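Local structure of hypothetical protein Atu0492 (Agrobacterium tumefaciens, 2GMY) at residues H32-L37 and T82-A87; I38-S43 and M54-S59; L89-A94 and K122-I127. The protein is of unknown function but, as a member of the AhpD-like carboxymuconolactone decarboxylase family, may act in antioxidant defence. All blocks are in the same frame, centred on the assembly; numbering follows the deposited sequence.

Contact 1: H32-L37 and T82-A87; sequences HRFIHL and TEQERA
E85 closes a capping box with T82 at the start of helix 83-96, and it also meets R33 of helix 32-45. Within the box, E85 N donates to T82 OG1 over 3.0 Å, and T82 N returns a bond of 2.9 Å to E85 OE1, meeting it on the anti side of the carboxylate. OE1 is thus taken up by the helix end, while OE2 faces R33: it lies 3.3 Å from R33 CD and forms a salt bridge with R33 NE at 3.5 Å. R33 is bent at chi3, which sets NE on that side. The guanidinium and carboxylate planes stand 70° apart, so this is no flat two-pronged pairing; R33 NH1 also forms a salt bridge with E31, and E85 OE2 also accepts from W68 NE1.

Beside the ion pair, Q84 sends its extended chain across F34 at about a right angle. Its amide OE1 sits at the ring edge, 3.3 Å from F34 CZ, with the amide turned 68° from the ring. L37 CD1 completes the contact by resting 4.0 Å from E85 CB, against the aliphatic part of the glutamate. The two short helix axes run 11.3 Å apart at 41°. F115 meets the F34 ring edge-to-face, L88 on the next turn of helix 83-96 packs on F34 and L37, and helix 66-70 covers R33 and L37 through W68.

Contact 2: I38-S43 and M54-S59; sequences IKLRAS and MHVKES
K39 lies across the H55 ring, its CB 3.6 Å from the ring centroid and only 5° off the normal, a nearly ideal CH-pi contact. From there the extended chain runs outward past the CE1 rim, bringing CD to 3.4 Å from H55 CE1. M54 CG sits above the opposite face, offset toward the rim, and S43 OG approaches the edge, 3.8 Å from H55 CD2. Farther along the interface, L40 CD1 touches V56 CG2 at 3.9 Å.

In the second shell, E58 OE1 faces H55 ND1, in a hydrogen bond modelled so short that its length is doubtful. A water lying in the ring plane at the edge joins E58 OE2 to K39 NZ, accepting from the lysine (2.7 Å) and donating to the carboxylate; K39 NZ also forms a salt bridge with E22. H55 O is gripped from opposite faces of its plane by S59 OG and S59 N.

H55 follows C51 by four residues, as the histidine follows the CXXC motif in AhpD, consistent with a related redox site. The short axes run roughly antiparallel, at 152°. Helix 117-139 covers S43 and H55 with I130, and N70 of the second subunit packs on V56.

Contact 3: L89-A94 and K122-I127; sequences LGWVDA and KITVAI
The indole of W91 presents its edge to helix 117-139: T124 OG1 lies in the ring plane at NE1, I123 CG2 sits at the same rim, and I127 CD1 comes in obliquely. Nearby, F108 meets the indole with the planes at about 50°. This is a helix-helix contact inside the all-helical AhpD-like fold, joining helix 83-96 to helix 117-139 with short axes 44° apart.

The apolar part centres on two isoleucines. I127 CD1 is 3.6 Å from W91 CD1 and reaches on to V92, where CG2 lies 4.0 Å away, so one methyl fills the notch between the tryptophan and the valine. I123 CG2 touches W91 CD1 at 3.9 Å. V95 and T96 extend the I127 packing along helix 83-96.

A neighbouring subunit also packs here: G139 of the third subunit lies on W91 and F140 of that subunit on T124. T124 OG1 also bonds to I120 O one turn back, which would set the hydroxyl's orientation. That leaves it to accept W91 NE1 at 3.0 Å, with an N-H...O angle of 172°.

Helix 32-45 ties the set together, giving 32-37 to contact 1 and 38-43 to contact 2, while helix 83-96 serves contacts 1 and 3. The centres lie about 12 Å (contacts 1 and 2), 10 Å (1 and 3) and 13 Å (2 and 3) apart. Contacts 2 and 3 meet through a salt bridge, R41 NE to D93 OD1 at 2.7 Å, and, elsewhere along the helices, I38 CG2 packs on I127 CG1. L37 CD2 packs 3.6 Å from L89 CD2, between contacts 1 and 3, and H36 CB lies 3.5 Å from S59 OG where contacts 1 and 2 join. S43 of contact 2 packs on C51, by analogy with AhpD part of a probable redox site.

Contact 1: H32-L37 and T82-A87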
# COMPACT_ATOMS: atom_id res chain seq x y z
N HIS A 32 -21.33 -22.79 -13.89
CA HIS A 32 -21.16 -21.55 -14.65
C HIS A 32 -21.24 -20.30 -13.78
O HIS A 32 -20.54 -19.32 -14.02
CB HIS A 32 -22.11 -21.49 -15.85
CG HIS A 32 -21.82 -22.53 -16.89
ND1 HIS A 32 -20.60 -22.63 -17.52
CD2 HIS A 32 -22.59 -23.53 -17.39
CE1 HIS A 32 -20.63 -23.64 -18.37
NE2 HIS A 32 -21.83 -24.21 -18.31
N ARG A 33 -22.09 -20.35 -12.75
CA ARG A 33 -22.20 -19.25 -11.79
C ARG A 33 -20.85 -18.93 -11.14
O ARG A 33 -20.51 -17.75 -10.96
CB ARG A 33 -23.22 -19.59 -10.71
CG ARG A 33 -23.37 -18.46 -9.71
CD ARG A 33 -24.33 -18.77 -8.58
NE ARG A 33 -23.95 -19.93 -7.78
CZ ARG A 33 -24.53 -21.11 -7.88
NH1 ARG A 33 -25.53 -21.29 -8.74
NH2 ARG A 33 -24.14 -22.12 -7.10
N PHE A 34 -20.09 -19.97 -10.82
CA PHE A 34 -18.78 -19.79 -10.18
C PHE A 34 -17.75 -19.25 -11.18
O PHE A 34 -16.89 -18.43 -10.83
CB PHE A 34 -18.29 -21.10 -9.55
CG PHE A 34 -19.19 -21.63 -8.46
CD1 PHE A 34 -19.84 -20.76 -7.57
CD2 PHE A 34 -19.37 -23.00 -8.30
CE1 PHE A 34 -20.68 -21.26 -6.55
CE2 PHE A 34 -20.19 -23.50 -7.29
CZ PHE A 34 -20.85 -22.62 -6.42
N ILE A 35 -17.84 -19.71 -12.43
CA ILE A 35 -16.97 -19.19 -13.48
C ILE A 35 -17.25 -17.70 -13.69
O ILE A 35 -16.31 -16.89 -13.74
CB ILE A 35 -17.11 -20.00 -14.79
CG1 ILE A 35 -16.66 -21.45 -14.55
CG2 ILE A 35 -16.27 -19.35 -15.90
CD1 ILE A 35 -16.85 -22.36 -15.78
N HIS A 36 -18.53 -17.33 -13.78
CA HIS A 36 -18.90 -15.91 -13.90
C HIS A 36 -18.37 -15.07 -12.74
O HIS A 36 -17.82 -13.99 -12.94
CB HIS A 36 -20.42 -15.76 -13.93
CG HIS A 36 -21.05 -16.34 -15.15
ND1 HIS A 36 -20.52 -16.18 -16.40
CD2 HIS A 36 -22.19 -17.05 -15.31
CE1 HIS A 36 -21.30 -16.78 -17.29
NE2 HIS A 36 -22.32 -17.32 -16.65
N LEU A 37 -18.54 -15.58 -11.53
CA LEU A 37 -18.10 -14.90 -10.32
C LEU A 37 -16.59 -14.68 -10.33
O LEU A 37 -16.10 -13.58 -10.02
CB LEU A 37 -18.50 -15.75 -9.11
CG LEU A 37 -18.14 -15.21 -7.73
CD1 LEU A 37 -19.11 -15.78 -6.72
CD2 LEU A 37 -16.68 -15.51 -7.35
N THR A 82 -24.09 -16.08 -1.11
CA THR A 82 -24.17 -17.25 -0.25
C THR A 82 -22.83 -17.49 0.47
O THR A 82 -21.80 -16.95 0.07
CB THR A 82 -24.50 -18.51 -1.06
OG1 THR A 82 -23.36 -18.88 -1.85
CG2 THR A 82 -25.70 -18.28 -2.00
N GLU A 83 -22.83 -18.32 1.51
CA GLU A 83 -21.57 -18.59 2.21
C GLU A 83 -20.55 -19.24 1.27
O GLU A 83 -19.37 -18.92 1.32
CB GLU A 83 -21.79 -19.44 3.47
CG GLU A 83 -22.51 -18.66 4.58
CD GLU A 83 -21.84 -17.31 4.92
OE1 GLU A 83 -20.62 -17.30 5.21
OE2 GLU A 83 -22.54 -16.26 4.89
N GLN A 84 -21.03 -20.11 0.39
CA GLN A 84 -20.16 -20.72 -0.61
C GLN A 84 -19.57 -19.67 -1.55
O GLN A 84 -18.36 -19.68 -1.81
CB GLN A 84 -20.92 -21.75 -1.42
CG GLN A 84 -20.05 -22.47 -2.43
CD GLN A 84 -20.79 -23.60 -3.13
OE1 GLN A 84 -21.98 -23.48 -3.43
NE2 GLN A 84 -20.07 -24.68 -3.43
N GLU A 85 -20.41 -18.78 -2.05
CA GLU A 85 -19.92 -17.67 -2.91
C GLU A 85 -18.91 -16.80 -2.17
O GLU A 85 -17.88 -16.39 -2.75
CB GLU A 85 -21.08 -16.81 -3.42
CG GLU A 85 -21.93 -17.53 -4.44
CD GLU A 85 -23.18 -16.77 -4.85
OE1 GLU A 85 -23.77 -16.07 -4.00
OE2 GLU A 85 -23.57 -16.89 -6.02
N ARG A 86 -19.19 -16.50 -0.90
CA ARG A 86 -18.23 -15.74 -0.10
C ARG A 86 -16.88 -16.43 0.05
O ARG A 86 -15.84 -15.77 0.03
CB ARG A 86 -18.78 -15.39 1.29
CG ARG A 86 -19.95 -14.47 1.23
CD ARG A 86 -20.45 -14.12 2.63
NE ARG A 86 -19.53 -13.21 3.32
CZ ARG A 86 -19.46 -11.90 3.09
NH1 ARG A 86 -20.25 -11.31 2.20
NH2 ARG A 86 -18.57 -11.17 3.76
N ALA A 87 -16.91 -17.75 0.20
CA ALA A 87 -15.69 -18.52 0.33
C ALA A 87 -14.89 -18.40 -0.97
O ALA A 87 -13.69 -18.17 -0.96
CB ALA A 87 -16.03 -19.97 0.60

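Contact 2: I38-S43 and M54-S59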
# COMPACT_ATOMS: atom_id res chain seq x y z
N ILE A 38 -15.84 -15.73 -10.65
CA ILE A 38 -14.38 -15.63 -10.71
C ILE A 38 -13.95 -14.57 -11.73
O ILE A 38 -13.10 -13.71 -11.43
CB ILE A 38 -13.75 -17.00 -11.10
CG1 ILE A 38 -13.86 -17.98 -9.93
CG2 ILE A 38 -12.31 -16.81 -11.56
CD1 ILE A 38 -13.71 -19.45 -10.37
N LYS A 39 -14.55 -14.61 -12.92
CA LYS A 39 -14.15 -13.70 -13.99
C LYS A 39 -14.51 -12.26 -13.68
O LYS A 39 -13.70 -11.34 -13.89
CB LYS A 39 -14.77 -14.11 -15.32
CG LYS A 39 -14.14 -15.37 -15.91
CD LYS A 39 -14.91 -15.79 -17.15
CE LYS A 39 -14.20 -16.90 -17.86
NZ LYS A 39 -14.68 -16.97 -19.26
N LEU A 40 -15.72 -12.05 -13.16
CA LEU A 40 -16.18 -10.68 -12.89
C LEU A 40 -15.38 -10.08 -11.74
O LEU A 40 -14.87 -8.96 -11.84
CB LEU A 40 -17.69 -10.66 -12.60
CG LEU A 40 -18.29 -9.29 -12.27
CD1 LEU A 40 -18.01 -8.26 -13.36
CD2 LEU A 40 -19.77 -9.45 -12.05
N ARG A 41 -15.24 -10.83 -10.65
CA ARG A 41 -14.54 -10.28 -9.48
C ARG A 41 -13.07 -9.96 -9.76
O ARG A 41 -12.61 -8.85 -9.44
CB ARG A 41 -14.67 -11.20 -8.26
CG ARG A 41 -13.94 -10.68 -7.02
CD ARG A 41 -14.44 -9.31 -6.54
NE ARG A 41 -13.56 -8.85 -5.47
CZ ARG A 41 -13.54 -7.61 -5.00
NH1 ARG A 41 -14.39 -6.69 -5.47
NH2 ARG A 41 -12.68 -7.30 -4.03
N ALA A 42 -12.35 -10.89 -10.39
CA ALA A 42 -10.94 -10.65 -10.70
C ALA A 42 -10.79 -9.45 -11.63
O ALA A 42 -9.88 -8.62 -11.47
CB ALA A 42 -10.28 -11.90 -11.29
N SER A 43 -11.70 -9.35 -12.61
CA SER A 43 -11.66 -8.22 -13.54
C SER A 43 -11.86 -6.87 -12.85
O SER A 43 -11.19 -5.88 -13.19
CB SER A 43 -12.69 -8.42 -14.66
OG SER A 43 -12.37 -9.59 -15.40
N MET A 54 -17.69 -7.42 -20.50
CA MET A 54 -17.98 -8.75 -21.03
C MET A 54 -18.65 -9.65 -19.99
O MET A 54 -19.65 -10.32 -20.27
CB MET A 54 -16.67 -9.40 -21.50
CG MET A 54 -16.84 -10.72 -22.26
SD MET A 54 -15.25 -11.45 -22.78
CE MET A 54 -14.56 -10.13 -23.73
N HIS A 55 -18.10 -9.65 -18.79
CA HIS A 55 -18.56 -10.61 -17.79
C HIS A 55 -19.84 -10.19 -17.08
O HIS A 55 -20.58 -11.05 -16.61
CB HIS A 55 -17.42 -11.00 -16.85
CG HIS A 55 -16.25 -11.57 -17.58
ND1 HIS A 55 -16.39 -12.63 -18.46
CD2 HIS A 55 -14.95 -11.22 -17.62
CE1 HIS A 55 -15.21 -12.91 -18.99
NE2 HIS A 55 -14.32 -12.07 -18.50
N VAL A 56 -20.10 -8.89 -17.02
CA VAL A 56 -21.40 -8.38 -16.60
C VAL A 56 -22.47 -8.96 -17.55
O VAL A 56 -23.48 -9.53 -17.10
CB VAL A 56 -21.43 -6.84 -16.63
CG1 VAL A 56 -22.88 -6.32 -16.62
CG2 VAL A 56 -20.65 -6.26 -15.44
N LYS A 57 -22.22 -8.85 -18.84
CA LYS A 57 -23.18 -9.30 -19.86
C LYS A 57 -23.37 -10.81 -19.82
O LYS A 57 -24.50 -11.30 -19.91
CB LYS A 57 -22.75 -8.83 -21.25
CG LYS A 57 -22.97 -7.33 -21.45
CD LYS A 57 -22.19 -6.78 -22.63
CE LYS A 57 -22.42 -5.30 -22.79
NZ LYS A 57 -21.56 -4.71 -23.87
N GLU A 58 -22.28 -11.55 -19.66
CA GLU A 58 -22.38 -13.02 -19.53
C GLU A 58 -23.16 -13.46 -18.30
O GLU A 58 -23.97 -14.39 -18.37
CB GLU A 58 -21.01 -13.69 -19.54
CG GLU A 58 -20.27 -13.54 -20.86
CD GLU A 58 -18.80 -13.83 -20.72
OE1 GLU A 58 -18.25 -13.62 -19.61
OE2 GLU A 58 -18.17 -14.27 -21.71
N SER A 59 -22.89 -12.81 -17.16
CA SER A 59 -23.60 -13.10 -15.91
C SER A 59 -25.09 -12.83 -16.07
O SER A 59 -25.93 -13.63 -15.66
CB SER A 59 -23.04 -12.26 -14.76
OG SER A 59 -21.68 -12.57 -14.54
O HOH W 1 -15.81 -15.30 -21.11

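Contact 3: L89-A94 and K122-I127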
# COMPACT_ATOMS: atom_id res chain seq x y z
N LEU A 89 -15.20 -15.97 -3.31
CA LEU A 89 -14.77 -14.56 -3.46
C LEU A 89 -13.51 -14.26 -2.65
O LEU A 89 -12.59 -13.59 -3.14
CB LEU A 89 -15.91 -13.62 -3.06
CG LEU A 89 -17.02 -13.51 -4.11
CD1 LEU A 89 -18.33 -13.05 -3.48
CD2 LEU A 89 -16.60 -12.59 -5.27
N GLY A 90 -13.44 -14.76 -1.42
CA GLY A 90 -12.24 -14.58 -0.59
C GLY A 90 -10.99 -15.11 -1.27
O GLY A 90 -9.90 -14.49 -1.20
N TRP A 91 -11.14 -16.24 -1.96
CA TRP A 91 -10.01 -16.87 -2.65
C TRP A 91 -9.69 -16.13 -3.94
O TRP A 91 -8.51 -15.91 -4.26
CB TRP A 91 -10.34 -18.32 -2.94
CG TRP A 91 -9.20 -19.15 -3.43
CD1 TRP A 91 -9.12 -19.80 -4.64
CD2 TRP A 91 -7.98 -19.47 -2.73
NE1 TRP A 91 -7.94 -20.49 -4.74
CE2 TRP A 91 -7.22 -20.31 -3.58
CE3 TRP A 91 -7.46 -19.13 -1.48
CZ2 TRP A 91 -5.96 -20.81 -3.22
CZ3 TRP A 91 -6.20 -19.64 -1.11
CH2 TRP A 91 -5.48 -20.47 -1.98
N VAL A 92 -10.72 -15.74 -4.69
CA VAL A 92 -10.48 -14.91 -5.87
C VAL A 92 -9.67 -13.67 -5.49
O VAL A 92 -8.68 -13.33 -6.16
CB VAL A 92 -11.78 -14.54 -6.58
CG1 VAL A 92 -11.53 -13.52 -7.70
CG2 VAL A 92 -12.44 -15.79 -7.14
N ASP A 93 -10.09 -12.98 -4.43
CA ASP A 93 -9.38 -11.79 -3.97
C ASP A 93 -7.93 -12.11 -3.57
O ASP A 93 -6.99 -11.45 -4.04
CB ASP A 93 -10.13 -11.18 -2.79
CG ASP A 93 -11.41 -10.47 -3.22
OD1 ASP A 93 -11.87 -10.68 -4.36
OD2 ASP A 93 -11.95 -9.70 -2.40
N ALA A 94 -7.74 -13.13 -2.73
CA ALA A 94 -6.41 -13.45 -2.20
C ALA A 94 -5.43 -13.83 -3.30
O ALA A 94 -4.25 -13.43 -3.30
CB ALA A 94 -6.50 -14.57 -1.14
N LYS A 122 -9.51 -26.49 -10.35
CA LYS A 122 -10.27 -25.86 -11.46
C LYS A 122 -10.48 -24.36 -11.21
O LYS A 122 -10.25 -23.52 -12.08
CB LYS A 122 -11.62 -26.55 -11.66
CG LYS A 122 -11.49 -28.01 -12.07
CD LYS A 122 -12.86 -28.64 -12.21
CE LYS A 122 -12.74 -30.07 -12.72
NZ LYS A 122 -14.09 -30.68 -12.78
N ILE A 123 -10.91 -24.03 -9.99
CA ILE A 123 -11.10 -22.64 -9.59
C ILE A 123 -9.82 -21.81 -9.74
O ILE A 123 -9.85 -20.69 -10.27
CB ILE A 123 -11.58 -22.59 -8.12
CG1 ILE A 123 -13.04 -23.01 -8.04
CG2 ILE A 123 -11.40 -21.18 -7.50
CD1 ILE A 123 -13.43 -23.46 -6.65
N THR A 124 -8.71 -22.37 -9.26
CA THR A 124 -7.45 -21.62 -9.22
C THR A 124 -6.87 -21.42 -10.63
O THR A 124 -6.35 -20.36 -10.94
CB THR A 124 -6.46 -22.26 -8.22
OG1 THR A 124 -7.11 -22.40 -6.94
CG2 THR A 124 -5.24 -21.37 -8.06
N VAL A 125 -7.01 -22.42 -11.50
CA VAL A 125 -6.65 -22.23 -12.91
C VAL A 125 -7.55 -21.17 -13.55
O VAL A 125 -7.08 -20.32 -14.32
CB VAL A 125 -6.75 -23.58 -13.67
CG1 VAL A 125 -6.59 -23.38 -15.17
CG2 VAL A 125 -5.68 -24.56 -13.15
N ALA A 126 -8.85 -21.19 -13.23
CA ALA A 126 -9.78 -20.18 -13.74
C ALA A 126 -9.34 -18.76 -13.29
O ALA A 126 -9.36 -17.82 -14.08
CB ALA A 126 -11.20 -20.48 -13.29
N ILE A 127 -8.93 -18.63 -12.03
CA ILE A 127 -8.43 -17.33 -11.53
C ILE A 127 -7.19 -16.93 -12.32
O ILE A 127 -7.03 -15.77 -12.71
CB ILE A 127 -8.12 -17.39 -10.02
CG1 ILE A 127 -9.42 -17.60 -9.21
CG2 ILE A 127 -7.45 -16.08 -9.54
CD1 ILE A 127 -9.19 -18.10 -7.76